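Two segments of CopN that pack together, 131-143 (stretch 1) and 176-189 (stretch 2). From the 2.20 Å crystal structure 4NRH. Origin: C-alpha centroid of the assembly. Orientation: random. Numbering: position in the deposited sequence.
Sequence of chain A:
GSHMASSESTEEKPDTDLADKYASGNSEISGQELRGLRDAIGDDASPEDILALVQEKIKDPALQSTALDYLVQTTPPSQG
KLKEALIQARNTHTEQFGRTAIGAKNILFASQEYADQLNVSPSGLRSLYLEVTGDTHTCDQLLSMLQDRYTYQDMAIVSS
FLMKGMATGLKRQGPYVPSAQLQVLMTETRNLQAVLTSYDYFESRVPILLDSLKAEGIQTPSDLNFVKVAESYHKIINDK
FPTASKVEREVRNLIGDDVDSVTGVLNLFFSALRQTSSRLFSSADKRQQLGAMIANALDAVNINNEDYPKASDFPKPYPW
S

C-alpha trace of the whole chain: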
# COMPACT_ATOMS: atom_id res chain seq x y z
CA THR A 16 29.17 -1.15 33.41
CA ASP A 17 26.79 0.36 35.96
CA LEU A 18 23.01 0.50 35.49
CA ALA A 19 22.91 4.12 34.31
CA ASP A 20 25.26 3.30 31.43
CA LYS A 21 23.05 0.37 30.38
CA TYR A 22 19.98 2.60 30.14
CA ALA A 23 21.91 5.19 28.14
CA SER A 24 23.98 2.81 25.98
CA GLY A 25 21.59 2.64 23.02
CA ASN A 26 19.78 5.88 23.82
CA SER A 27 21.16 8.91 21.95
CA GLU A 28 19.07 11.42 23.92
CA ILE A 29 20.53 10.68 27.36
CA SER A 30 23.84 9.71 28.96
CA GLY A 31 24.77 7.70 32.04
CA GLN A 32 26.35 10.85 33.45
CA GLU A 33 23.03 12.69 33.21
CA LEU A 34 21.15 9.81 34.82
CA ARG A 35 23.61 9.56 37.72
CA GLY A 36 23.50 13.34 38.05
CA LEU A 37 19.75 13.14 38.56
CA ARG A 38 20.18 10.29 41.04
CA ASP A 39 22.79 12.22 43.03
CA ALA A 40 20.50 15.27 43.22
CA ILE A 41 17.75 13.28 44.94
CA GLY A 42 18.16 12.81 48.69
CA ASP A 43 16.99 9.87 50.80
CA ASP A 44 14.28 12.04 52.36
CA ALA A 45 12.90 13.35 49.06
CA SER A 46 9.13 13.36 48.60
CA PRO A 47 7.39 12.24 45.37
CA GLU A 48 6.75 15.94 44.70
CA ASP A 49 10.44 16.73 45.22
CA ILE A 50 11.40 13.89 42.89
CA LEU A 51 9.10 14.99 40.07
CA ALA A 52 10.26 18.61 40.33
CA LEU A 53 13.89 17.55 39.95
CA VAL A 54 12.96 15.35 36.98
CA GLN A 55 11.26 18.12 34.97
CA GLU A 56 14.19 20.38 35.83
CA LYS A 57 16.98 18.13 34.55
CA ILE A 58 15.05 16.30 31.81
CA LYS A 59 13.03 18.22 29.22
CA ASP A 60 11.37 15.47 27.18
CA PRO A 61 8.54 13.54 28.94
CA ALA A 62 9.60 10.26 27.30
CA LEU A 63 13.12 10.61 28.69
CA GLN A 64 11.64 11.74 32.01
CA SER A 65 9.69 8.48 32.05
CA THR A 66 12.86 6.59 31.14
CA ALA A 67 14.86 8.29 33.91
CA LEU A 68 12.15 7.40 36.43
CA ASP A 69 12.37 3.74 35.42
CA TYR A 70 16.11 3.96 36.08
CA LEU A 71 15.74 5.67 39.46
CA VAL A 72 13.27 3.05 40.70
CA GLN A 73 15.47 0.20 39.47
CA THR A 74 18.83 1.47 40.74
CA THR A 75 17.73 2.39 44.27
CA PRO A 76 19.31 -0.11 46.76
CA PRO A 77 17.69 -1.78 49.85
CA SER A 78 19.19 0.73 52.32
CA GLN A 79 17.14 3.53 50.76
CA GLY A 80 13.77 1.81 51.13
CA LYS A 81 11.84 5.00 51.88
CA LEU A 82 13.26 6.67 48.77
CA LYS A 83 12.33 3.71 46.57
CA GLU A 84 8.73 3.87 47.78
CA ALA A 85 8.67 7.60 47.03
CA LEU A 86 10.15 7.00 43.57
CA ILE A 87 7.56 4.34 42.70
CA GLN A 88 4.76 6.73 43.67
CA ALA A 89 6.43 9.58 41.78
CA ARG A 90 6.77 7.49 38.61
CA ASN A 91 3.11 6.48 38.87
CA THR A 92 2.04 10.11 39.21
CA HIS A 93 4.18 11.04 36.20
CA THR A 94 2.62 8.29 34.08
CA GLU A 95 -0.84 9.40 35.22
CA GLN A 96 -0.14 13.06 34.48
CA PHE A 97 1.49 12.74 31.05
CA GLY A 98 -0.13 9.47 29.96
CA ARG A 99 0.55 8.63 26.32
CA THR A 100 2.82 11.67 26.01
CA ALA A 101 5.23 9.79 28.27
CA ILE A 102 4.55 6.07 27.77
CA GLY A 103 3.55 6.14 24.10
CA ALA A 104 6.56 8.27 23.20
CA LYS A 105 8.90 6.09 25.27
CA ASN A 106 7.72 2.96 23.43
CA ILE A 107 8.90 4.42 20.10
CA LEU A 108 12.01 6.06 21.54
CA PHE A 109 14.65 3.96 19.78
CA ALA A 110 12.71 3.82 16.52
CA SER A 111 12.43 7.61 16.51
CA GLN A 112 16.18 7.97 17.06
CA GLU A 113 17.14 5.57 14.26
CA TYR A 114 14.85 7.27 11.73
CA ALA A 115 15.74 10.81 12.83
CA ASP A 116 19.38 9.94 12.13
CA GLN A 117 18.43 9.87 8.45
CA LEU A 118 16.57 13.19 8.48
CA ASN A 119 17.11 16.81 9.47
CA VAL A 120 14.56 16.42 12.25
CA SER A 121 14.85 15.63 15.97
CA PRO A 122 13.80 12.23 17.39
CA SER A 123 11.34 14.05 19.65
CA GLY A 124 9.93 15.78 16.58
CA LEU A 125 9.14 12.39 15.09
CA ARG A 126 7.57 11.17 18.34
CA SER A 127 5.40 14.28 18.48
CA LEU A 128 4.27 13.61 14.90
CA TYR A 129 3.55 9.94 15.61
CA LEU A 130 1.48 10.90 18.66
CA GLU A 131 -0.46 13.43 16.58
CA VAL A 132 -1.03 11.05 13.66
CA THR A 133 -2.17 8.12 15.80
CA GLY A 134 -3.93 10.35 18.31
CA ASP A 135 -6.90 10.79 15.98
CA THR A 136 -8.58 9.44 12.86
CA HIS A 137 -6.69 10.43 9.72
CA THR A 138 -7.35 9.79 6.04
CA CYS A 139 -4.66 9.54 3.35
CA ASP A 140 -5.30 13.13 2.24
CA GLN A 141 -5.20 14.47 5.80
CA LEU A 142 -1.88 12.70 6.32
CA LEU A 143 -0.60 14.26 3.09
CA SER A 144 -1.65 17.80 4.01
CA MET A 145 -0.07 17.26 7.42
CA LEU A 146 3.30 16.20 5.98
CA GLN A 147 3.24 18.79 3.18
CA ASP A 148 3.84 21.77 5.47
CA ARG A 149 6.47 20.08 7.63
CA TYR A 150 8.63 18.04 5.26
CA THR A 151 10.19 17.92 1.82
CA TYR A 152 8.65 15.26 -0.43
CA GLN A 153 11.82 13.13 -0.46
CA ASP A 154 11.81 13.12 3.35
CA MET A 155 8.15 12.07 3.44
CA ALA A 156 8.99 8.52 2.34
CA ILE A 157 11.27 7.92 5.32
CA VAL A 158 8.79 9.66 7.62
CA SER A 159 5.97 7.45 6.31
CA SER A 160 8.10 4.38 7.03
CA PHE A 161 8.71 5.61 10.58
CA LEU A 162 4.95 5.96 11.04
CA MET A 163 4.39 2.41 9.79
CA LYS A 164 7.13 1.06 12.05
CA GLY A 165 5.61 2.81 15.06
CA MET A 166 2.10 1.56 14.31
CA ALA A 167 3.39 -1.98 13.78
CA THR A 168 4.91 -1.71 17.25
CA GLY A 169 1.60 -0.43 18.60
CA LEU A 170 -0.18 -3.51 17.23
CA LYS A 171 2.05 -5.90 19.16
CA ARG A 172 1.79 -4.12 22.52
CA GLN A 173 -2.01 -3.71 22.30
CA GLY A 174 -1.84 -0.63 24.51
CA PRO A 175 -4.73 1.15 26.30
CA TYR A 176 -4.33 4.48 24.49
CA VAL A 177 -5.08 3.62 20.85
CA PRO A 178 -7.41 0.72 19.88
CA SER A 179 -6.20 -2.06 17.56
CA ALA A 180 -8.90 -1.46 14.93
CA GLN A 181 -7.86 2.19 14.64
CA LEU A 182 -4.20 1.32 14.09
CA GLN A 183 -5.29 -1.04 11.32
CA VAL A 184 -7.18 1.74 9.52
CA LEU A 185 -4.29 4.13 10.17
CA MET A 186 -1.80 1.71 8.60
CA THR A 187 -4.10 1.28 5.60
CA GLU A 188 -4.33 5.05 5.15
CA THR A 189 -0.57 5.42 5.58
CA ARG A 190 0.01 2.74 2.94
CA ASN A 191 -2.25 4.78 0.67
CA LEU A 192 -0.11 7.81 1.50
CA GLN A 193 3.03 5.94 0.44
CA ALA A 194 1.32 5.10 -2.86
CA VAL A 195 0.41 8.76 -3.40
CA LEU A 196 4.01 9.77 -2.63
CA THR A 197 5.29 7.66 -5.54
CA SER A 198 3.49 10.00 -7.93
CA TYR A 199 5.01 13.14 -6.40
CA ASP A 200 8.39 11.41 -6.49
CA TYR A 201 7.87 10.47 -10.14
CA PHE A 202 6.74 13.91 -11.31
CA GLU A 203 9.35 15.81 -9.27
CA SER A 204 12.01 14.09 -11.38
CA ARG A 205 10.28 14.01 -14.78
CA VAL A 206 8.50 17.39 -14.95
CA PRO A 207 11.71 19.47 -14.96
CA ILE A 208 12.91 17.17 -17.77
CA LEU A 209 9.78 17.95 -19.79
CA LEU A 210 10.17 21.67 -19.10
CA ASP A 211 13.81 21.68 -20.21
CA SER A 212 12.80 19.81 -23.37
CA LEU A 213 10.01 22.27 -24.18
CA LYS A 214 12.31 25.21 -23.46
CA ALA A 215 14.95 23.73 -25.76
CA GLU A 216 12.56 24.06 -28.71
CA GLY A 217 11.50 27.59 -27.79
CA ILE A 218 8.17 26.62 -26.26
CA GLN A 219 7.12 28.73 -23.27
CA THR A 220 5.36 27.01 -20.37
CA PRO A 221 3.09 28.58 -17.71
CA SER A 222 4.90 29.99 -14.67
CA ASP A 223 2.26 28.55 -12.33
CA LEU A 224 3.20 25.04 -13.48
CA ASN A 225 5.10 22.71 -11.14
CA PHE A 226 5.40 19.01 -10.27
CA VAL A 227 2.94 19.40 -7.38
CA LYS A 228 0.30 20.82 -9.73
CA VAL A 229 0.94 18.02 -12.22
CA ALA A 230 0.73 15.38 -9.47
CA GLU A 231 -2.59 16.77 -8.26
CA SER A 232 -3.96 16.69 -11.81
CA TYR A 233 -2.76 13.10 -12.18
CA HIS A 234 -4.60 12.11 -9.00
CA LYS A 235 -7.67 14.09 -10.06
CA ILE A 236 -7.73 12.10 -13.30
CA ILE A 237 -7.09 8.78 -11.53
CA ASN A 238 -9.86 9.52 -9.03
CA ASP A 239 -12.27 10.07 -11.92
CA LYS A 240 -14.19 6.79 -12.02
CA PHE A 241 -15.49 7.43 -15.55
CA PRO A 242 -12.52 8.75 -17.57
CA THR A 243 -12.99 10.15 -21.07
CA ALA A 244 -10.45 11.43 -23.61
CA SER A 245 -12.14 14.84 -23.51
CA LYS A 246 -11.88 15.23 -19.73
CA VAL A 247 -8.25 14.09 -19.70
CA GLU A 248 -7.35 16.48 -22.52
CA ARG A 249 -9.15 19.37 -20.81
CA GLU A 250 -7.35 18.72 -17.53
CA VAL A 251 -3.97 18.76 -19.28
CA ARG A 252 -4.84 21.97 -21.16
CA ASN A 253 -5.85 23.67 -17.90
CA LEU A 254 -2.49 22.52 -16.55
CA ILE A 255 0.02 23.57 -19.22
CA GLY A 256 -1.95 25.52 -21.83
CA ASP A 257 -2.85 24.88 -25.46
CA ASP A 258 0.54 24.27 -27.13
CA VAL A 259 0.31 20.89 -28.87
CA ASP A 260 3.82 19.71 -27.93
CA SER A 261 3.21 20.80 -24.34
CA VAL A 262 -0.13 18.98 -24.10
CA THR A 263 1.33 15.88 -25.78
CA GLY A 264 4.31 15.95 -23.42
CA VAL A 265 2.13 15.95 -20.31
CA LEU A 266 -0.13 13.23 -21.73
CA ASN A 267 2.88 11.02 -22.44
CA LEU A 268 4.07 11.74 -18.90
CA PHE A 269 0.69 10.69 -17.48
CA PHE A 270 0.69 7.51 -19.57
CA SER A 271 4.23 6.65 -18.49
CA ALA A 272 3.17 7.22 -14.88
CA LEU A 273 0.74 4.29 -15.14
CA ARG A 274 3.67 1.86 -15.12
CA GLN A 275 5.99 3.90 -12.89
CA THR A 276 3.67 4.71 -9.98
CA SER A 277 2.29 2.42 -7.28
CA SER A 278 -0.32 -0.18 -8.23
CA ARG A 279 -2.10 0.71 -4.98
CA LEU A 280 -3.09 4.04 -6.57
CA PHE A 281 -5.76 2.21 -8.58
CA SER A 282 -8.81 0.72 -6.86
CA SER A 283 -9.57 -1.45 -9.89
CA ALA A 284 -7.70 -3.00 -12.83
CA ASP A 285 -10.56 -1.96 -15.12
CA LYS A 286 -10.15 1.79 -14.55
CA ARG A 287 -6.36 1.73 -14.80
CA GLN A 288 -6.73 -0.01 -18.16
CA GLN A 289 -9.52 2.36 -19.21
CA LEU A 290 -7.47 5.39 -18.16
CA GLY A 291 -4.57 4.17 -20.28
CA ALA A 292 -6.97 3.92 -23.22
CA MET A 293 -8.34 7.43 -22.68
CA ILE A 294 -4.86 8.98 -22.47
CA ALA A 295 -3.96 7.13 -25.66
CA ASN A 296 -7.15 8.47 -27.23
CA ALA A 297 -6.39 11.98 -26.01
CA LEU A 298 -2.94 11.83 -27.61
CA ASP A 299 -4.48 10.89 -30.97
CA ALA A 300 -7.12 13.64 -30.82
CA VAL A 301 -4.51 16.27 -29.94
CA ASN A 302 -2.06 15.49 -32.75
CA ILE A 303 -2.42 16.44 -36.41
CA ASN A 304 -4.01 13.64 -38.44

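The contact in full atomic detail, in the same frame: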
# COMPACT_ATOMS: atom_id res chain seq x y z
N GLU A 131 0.58 12.67 17.25
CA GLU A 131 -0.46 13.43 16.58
C GLU A 131 -1.20 12.60 15.53
O GLU A 131 -2.43 12.64 15.46
CB GLU A 131 0.13 14.69 15.92
CG GLU A 131 -0.90 15.51 15.15
CD GLU A 131 -0.30 16.74 14.51
OE1 GLU A 131 0.93 16.96 14.66
OE2 GLU A 131 -1.05 17.50 13.86
N VAL A 132 -0.45 11.86 14.73
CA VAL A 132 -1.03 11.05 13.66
C VAL A 132 -1.93 9.95 14.21
O VAL A 132 -3.04 9.74 13.72
CB VAL A 132 0.08 10.41 12.79
CG1 VAL A 132 -0.50 9.31 11.91
CG2 VAL A 132 0.77 11.47 11.94
N THR A 133 -1.45 9.26 15.24
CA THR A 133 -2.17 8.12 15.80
C THR A 133 -3.13 8.55 16.90
O THR A 133 -3.90 7.74 17.41
CB THR A 133 -1.19 7.07 16.36
OG1 THR A 133 -0.49 7.62 17.48
CG2 THR A 133 -0.19 6.65 15.30
N GLY A 134 -3.08 9.83 17.26
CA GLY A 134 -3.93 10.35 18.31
C GLY A 134 -5.34 10.67 17.85
O GLY A 134 -6.20 11.04 18.65
N ASP A 135 -5.59 10.51 16.55
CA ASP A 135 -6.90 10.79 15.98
C ASP A 135 -7.08 10.07 14.65
O ASP A 135 -6.11 9.58 14.06
CB ASP A 135 -7.09 12.30 15.78
CG ASP A 135 -8.55 12.71 15.81
OD1 ASP A 135 -9.41 11.90 15.41
OD2 ASP A 135 -8.85 13.84 16.24
N THR A 136 -8.31 10.00 14.17
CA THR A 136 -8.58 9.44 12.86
C THR A 136 -7.94 10.32 11.79
O THR A 136 -8.04 11.54 11.85
CB THR A 136 -10.09 9.31 12.58
OG1 THR A 136 -10.70 10.60 12.61
CG2 THR A 136 -10.75 8.42 13.63
N HIS A 137 -7.30 9.69 10.82
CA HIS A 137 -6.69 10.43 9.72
C HIS A 137 -6.80 9.67 8.41
O HIS A 137 -6.45 8.49 8.32
CB HIS A 137 -5.22 10.73 10.02
CG HIS A 137 -5.01 11.73 11.11
ND1 HIS A 137 -4.65 11.38 12.39
CD2 HIS A 137 -5.12 13.08 11.11
CE1 HIS A 137 -4.54 12.47 13.13
NE2 HIS A 137 -4.82 13.52 12.37
N THR A 138 -7.30 10.35 7.38
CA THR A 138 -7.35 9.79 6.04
C THR A 138 -6.01 10.00 5.34
O THR A 138 -5.14 10.70 5.85
CB THR A 138 -8.47 10.42 5.19
OG1 THR A 138 -8.20 11.81 5.00
CG2 THR A 138 -9.82 10.25 5.89
N CYS A 139 -5.85 9.37 4.18
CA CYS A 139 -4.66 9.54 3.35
C CYS A 139 -4.38 11.01 3.05
O CYS A 139 -3.26 11.49 3.21
CB CYS A 139 -4.80 8.75 2.05
SG CYS A 139 -3.43 8.95 0.90
N ASP A 140 -5.42 11.71 2.59
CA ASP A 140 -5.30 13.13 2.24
C ASP A 140 -4.91 13.99 3.43
O ASP A 140 -4.07 14.89 3.31
CB ASP A 140 -6.62 13.63 1.65
CG ASP A 140 -6.91 13.01 0.29
OD1 ASP A 140 -5.96 12.55 -0.37
OD2 ASP A 140 -8.10 12.98 -0.10
N GLN A 141 -5.51 13.73 4.59
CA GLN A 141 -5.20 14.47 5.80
C GLN A 141 -3.75 14.25 6.22
O GLN A 141 -3.08 15.17 6.67
CB GLN A 141 -6.15 14.08 6.94
CG GLN A 141 -7.59 14.50 6.71
CD GLN A 141 -8.54 13.94 7.75
OE1 GLN A 141 -8.24 12.94 8.40
NE2 GLN A 141 -9.69 14.58 7.91
N LEU A 142 -3.28 13.02 6.07
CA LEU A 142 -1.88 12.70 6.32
C LEU A 142 -0.97 13.46 5.36
O LEU A 142 0.09 13.95 5.76
CB LEU A 142 -1.63 11.19 6.20
CG LEU A 142 -2.24 10.31 7.29
CD1 LEU A 142 -1.94 8.84 7.02
CD2 LEU A 142 -1.72 10.72 8.66
N LEU A 143 -1.38 13.55 4.10
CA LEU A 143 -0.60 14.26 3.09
C LEU A 143 -0.48 15.74 3.40
O LEU A 143 0.62 16.29 3.41
CB LEU A 143 -1.22 14.07 1.70
CG LEU A 143 -0.49 14.78 0.56
CD1 LEU A 143 0.89 14.19 0.36
CD2 LEU A 143 -1.30 14.72 -0.73
N TYR A 176 -4.12 3.13 25.02
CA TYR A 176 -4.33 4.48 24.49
C TYR A 176 -5.02 4.48 23.13
O TYR A 176 -6.00 5.20 22.93
CB TYR A 176 -2.99 5.21 24.40
CG TYR A 176 -2.26 5.28 25.72
CD1 TYR A 176 -2.77 6.00 26.79
CD2 TYR A 176 -1.05 4.61 25.90
CE1 TYR A 176 -2.11 6.06 28.00
CE2 TYR A 176 -0.38 4.67 27.11
CZ TYR A 176 -0.91 5.40 28.16
OH TYR A 176 -0.25 5.46 29.36
N VAL A 177 -4.51 3.68 22.19
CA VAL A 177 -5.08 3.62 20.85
C VAL A 177 -5.52 2.20 20.50
O VAL A 177 -4.71 1.27 20.53
CB VAL A 177 -4.09 4.13 19.79
CG1 VAL A 177 -4.67 3.98 18.39
CG2 VAL A 177 -3.72 5.58 20.06
N PRO A 178 -6.81 2.03 20.17
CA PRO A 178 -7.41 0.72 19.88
C PRO A 178 -6.80 0.06 18.64
O PRO A 178 -6.36 0.74 17.72
CB PRO A 178 -8.89 1.05 19.65
CG PRO A 178 -8.90 2.49 19.27
CD PRO A 178 -7.79 3.12 20.05
N SER A 179 -6.78 -1.27 18.64
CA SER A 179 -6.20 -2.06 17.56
C SER A 179 -6.84 -1.76 16.20
O SER A 179 -6.13 -1.59 15.21
CB SER A 179 -6.33 -3.55 17.87
OG SER A 179 -6.11 -4.34 16.71
N ALA A 180 -8.16 -1.70 16.17
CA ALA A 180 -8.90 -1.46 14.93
C ALA A 180 -8.51 -0.13 14.29
O ALA A 180 -8.45 -0.02 13.06
CB ALA A 180 -10.40 -1.50 15.18
N GLN A 181 -8.25 0.87 15.12
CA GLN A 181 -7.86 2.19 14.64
C GLN A 181 -6.48 2.17 14.00
O GLN A 181 -6.26 2.80 12.96
CB GLN A 181 -7.89 3.21 15.77
CG GLN A 181 -7.45 4.59 15.33
CD GLN A 181 -8.31 5.15 14.21
OE1 GLN A 181 -9.51 5.36 14.38
NE2 GLN A 181 -7.70 5.38 13.06
N LEU A 182 -5.55 1.45 14.62
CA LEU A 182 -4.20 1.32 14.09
C LEU A 182 -4.23 0.65 12.73
O LEU A 182 -3.48 1.02 11.83
CB LEU A 182 -3.31 0.53 15.05
CG LEU A 182 -2.83 1.25 16.31
CD1 LEU A 182 -2.02 0.32 17.19
CD2 LEU A 182 -2.02 2.49 15.94
N GLN A 183 -5.12 -0.33 12.58
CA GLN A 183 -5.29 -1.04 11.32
C GLN A 183 -5.71 -0.08 10.20
O GLN A 183 -5.14 -0.10 9.11
CB GLN A 183 -6.34 -2.14 11.47
CG GLN A 183 -5.77 -3.55 11.45
CD GLN A 183 -6.84 -4.61 11.58
OE1 GLN A 183 -7.74 -4.50 12.42
NE2 GLN A 183 -6.76 -5.64 10.74
N VAL A 184 -6.70 0.75 10.48
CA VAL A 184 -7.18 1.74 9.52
C VAL A 184 -6.09 2.78 9.25
O VAL A 184 -5.90 3.20 8.11
CB VAL A 184 -8.45 2.45 10.03
CG1 VAL A 184 -8.87 3.55 9.07
CG2 VAL A 184 -9.57 1.44 10.22
N LEU A 185 -5.37 3.16 10.29
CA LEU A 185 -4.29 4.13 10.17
C LEU A 185 -3.17 3.61 9.27
O LEU A 185 -2.63 4.35 8.45
CB LEU A 185 -3.73 4.48 11.55
CG LEU A 185 -3.78 5.95 12.00
CD1 LEU A 185 -4.58 6.80 11.02
CD2 LEU A 185 -4.36 6.05 13.40
N MET A 186 -2.84 2.33 9.42
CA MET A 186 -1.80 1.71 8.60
C MET A 186 -2.25 1.63 7.15
O MET A 186 -1.45 1.83 6.24
CB MET A 186 -1.45 0.32 9.14
CG MET A 186 -0.77 0.34 10.50
SD MET A 186 -0.33 -1.29 11.13
CE MET A 186 1.16 -1.62 10.20
N THR A 187 -3.53 1.32 6.94
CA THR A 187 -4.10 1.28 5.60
C THR A 187 -4.00 2.64 4.92
O THR A 187 -3.59 2.75 3.77
CB THR A 187 -5.57 0.82 5.62
OG1 THR A 187 -5.65 -0.53 6.10
CG2 THR A 187 -6.18 0.89 4.23
N GLU A 188 -4.39 3.68 5.65
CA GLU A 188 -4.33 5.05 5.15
C GLU A 188 -2.89 5.50 4.88
O GLU A 188 -2.63 6.22 3.92
CB GLU A 188 -5.00 6.02 6.12
CG GLU A 188 -6.51 5.84 6.26
CD GLU A 188 -7.25 5.99 4.93
OE1 GLU A 188 -6.76 6.74 4.06
OE2 GLU A 188 -8.31 5.35 4.77
N THR A 189 -1.97 5.06 5.73
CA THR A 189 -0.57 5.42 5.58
C THR A 189 0.04 4.70 4.38
O THR A 189 0.89 5.25 3.67
CB THR A 189 0.24 5.10 6.85
OG1 THR A 189 -0.34 5.77 7.97
CG2 THR A 189 1.69 5.54 6.70

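The only hydrogen bond that joins these two segments of CopN is made at the start of a helix by a glutamate belonging to another helix. Glu188 OE1 lies 2.8 Å from Cys139 N, the first amide of helix 139-143. The bond is weak, its N-H...acceptor angle just 130°, but its setting illustrates a general principle: the first turn of a helix leaves backbone NH groups without partners in the helix itself, and side chains supply the acceptors. Here the supply comes from two sources. Thr138, at the N-cap, accepts a weak capping bond from within its own segment, Gln141 N to Thr138 OG1 at 3.3 Å; Gln141 returns the favour, its OE1 receiving Thr138 N at 2.9 Å. Glu188 serves the amide of Cys139, next after the cap.

Glu188 takes m at chi1 and at chi2, and its CG lies 3.4 Å from His137 O. Beyond this bond the closest approaches are mostly of side-chain carbons to oxygens, many of them backbone carbonyls, with no further hydrogen bond. Leu185 is a second centre of the contact, beside Glu188: its CA-to-CB bond points sideways to the first segment, yet the end of the side chain comes nearer, with CD1 3.7 Å from His137 O and CD2 3.9 Å from both Val132 O and Thr133 CA. Within the first segment, His137 ND1 donates weakly to Val132 O (2.7 Å) and to Asp135 O (2.9 Å), linking the ring to backbone carbonyls before it.

Contacts extend toward each end of the second segment. Val177 CG2 approaches Thr133 O at 3.4 Å, ahead of the helix. At the other end, Leu142 CD1 lies 3.6 Å from Thr189 OG1, whose hydroxyl donates to Leu185 O at 2.7 Å. Helices 139-143 and 179-189 cross at -67°, with their axes 9.6 Å apart at closest approach, and the summed buried surface is a modest 507 Å².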